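Local coordinates for Mgp-operon protein 3 (Mycoplasma pneumoniae, PDB 6RJ1) that probably mediates adhesion of this human pathogen to host cells as a membrane-anchored surface protein, at residues 15-18 and 22-25. Residues are numbered along the deposited sequence; the frame is centred on the assembly and turned at random.
Sequences TPYT and TPLN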
loop_
_atom_site.group_PDB
_atom_site.type_symbol
_atom_site.label_atom_id
_atom_site.label_comp_id
_atom_site.label_asym_id
_atom_site.label_seq_id
_atom_site.Cartn_x
_atom_site.Cartn_y
_atom_site.Cartn_z
ATOM N N THR A 15 10.219 -13.325 24.423
ATOM C CA THR A 15 11.121 -13.630 25.537
ATOM C C THR A 15 11.724 -12.353 26.182
ATOM O O THR A 15 12.195 -11.463 25.470
ATOM C CB THR A 15 12.190 -14.669 25.093
ATOM O OG1 THR A 15 11.578 -15.891 24.701
ATOM C CG2 THR A 15 13.221 -14.984 26.155
ATOM N N PRO A 16 11.727 -12.260 27.537
ATOM C CA PRO A 16 12.341 -11.089 28.187
ATOM C C PRO A 16 13.853 -11.249 28.343
ATOM O O PRO A 16 14.313 -12.224 28.924
ATOM C CB PRO A 16 11.624 -11.006 29.541
ATOM C CG PRO A 16 11.105 -12.389 29.796
ATOM C CD PRO A 16 11.208 -13.214 28.539
ATOM N N TYR A 17 14.619 -10.302 27.803
ATOM C CA TYR A 17 16.073 -10.300 27.883
ATOM C C TYR A 17 16.529 -9.263 28.899
ATOM O O TYR A 17 15.977 -8.161 28.947
ATOM C CB TYR A 17 16.701 -10.038 26.505
ATOM C CG TYR A 17 16.721 -11.259 25.615
ATOM C CD1 TYR A 17 15.617 -11.603 24.844
ATOM C CD2 TYR A 17 17.845 -12.074 25.544
ATOM C CE1 TYR A 17 15.636 -12.718 24.005
ATOM C CE2 TYR A 17 17.874 -13.196 24.716
ATOM C CZ TYR A 17 16.766 -13.519 23.951
ATOM O OH TYR A 17 16.787 -14.628 23.141
ATOM N N THR A 18 17.521 -9.624 29.722
ATOM C CA THR A 18 18.079 -8.731 30.733
ATOM C C THR A 18 19.193 -7.868 30.114
ATOM O O THR A 18 19.743 -8.263 29.081
ATOM C CB THR A 18 18.613 -9.550 31.925
ATOM O OG1 THR A 18 19.710 -10.371 31.506
ATOM C CG2 THR A 18 17.534 -10.367 32.608
ATOM N N THR A 22 21.098 -11.944 28.469
ATOM C CA THR A 22 20.558 -13.294 28.628
ATOM C C THR A 22 19.047 -13.296 28.872
ATOM O O THR A 22 18.549 -12.421 29.591
ATOM C CB THR A 22 21.267 -14.035 29.758
ATOM O OG1 THR A 22 21.124 -13.279 30.955
ATOM C CG2 THR A 22 22.732 -14.305 29.459
ATOM N N PRO A 23 18.304 -14.299 28.336
ATOM C CA PRO A 23 16.859 -14.356 28.609
ATOM C C PRO A 23 16.563 -14.666 30.075
ATOM O O PRO A 23 17.237 -15.499 30.689
ATOM C CB PRO A 23 16.363 -15.459 27.676
ATOM C CG PRO A 23 17.542 -16.308 27.421
ATOM C CD PRO A 23 18.734 -15.416 27.468
ATOM N N LEU A 24 15.581 -13.959 30.646
ATOM C CA LEU A 24 15.171 -14.106 32.037
ATOM C C LEU A 24 14.389 -15.400 32.246
ATOM O O LEU A 24 14.583 -16.063 33.264
ATOM C CB LEU A 24 14.375 -12.864 32.480
ATOM C CG LEU A 24 14.110 -12.653 33.976
ATOM C CD1 LEU A 24 15.395 -12.752 34.822
ATOM C CD2 LEU A 24 13.434 -11.320 34.199
ATOM N N ASN A 25 13.531 -15.769 31.270
ATOM C CA ASN A 25 12.727 -16.997 31.266
ATOM C C ASN A 25 12.485 -17.470 29.830
ATOM O O ASN A 25 12.844 -16.759 28.889
ATOM C CB ASN A 25 11.410 -16.834 32.065
ATOM C CG ASN A 25 10.510 -15.708 31.613
ATOM O OD1 ASN A 25 10.065 -15.643 30.461
ATOM N ND2 ASN A 25 10.189 -14.810 32.529
#
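Pro-23 lays one side of its ring over a face of the Tyr-17 ring, with CB 4.2 Å from the centroid of that ring and displaced toward its rim, a CH-pi contact. The two side chains run alongside each other in the same direction, and CD of Pro-23 comes within 3.6 Å of CE2 of Tyr-17. The same Pro-23 CB also meets the CG2 methyl of Thr-15 (3.5 Å); with CG2 anti to the backbone N (OG1 at chi1 -61°), the methyl lies alongside the proline. The backbones form a single antiparallel bridge, with Tyr-17 and Pro-23 as its non-hydrogen-bonded pair: the N-H of Leu-24 gives an almost straight bond to Pro-16 O (2.8 Å), and Thr-18 N donates to Thr-22 O. Strand 13-17 is the middle strand of a small antiparallel sheet with 6-10 and 28-29; at the protein surface a three-residue connection turns the chain back, the two segments running 131° apart, before it enters 28-29. Thr-22 O carries a second bond, from Thr-18 OG1 at 3.0 Å, which arrives in the carbonyl plane on a lone pair, whereas the amide donor is tilted 34° from that plane; two donors from one residue therefore grip the same oxygen. The CG2 of Thr-18 also faces Leu-24 CD1, the two side chains crossing at about a right angle. The Asn-25 amide crosses the Pro-16 ring, with OD1 3.3 Å from CD, while OD1 itself accepts from Gly-27 N. Beyond the pair, the Tyr-17 side chain touches Thr-930 and Leu-933 of strand 928-933.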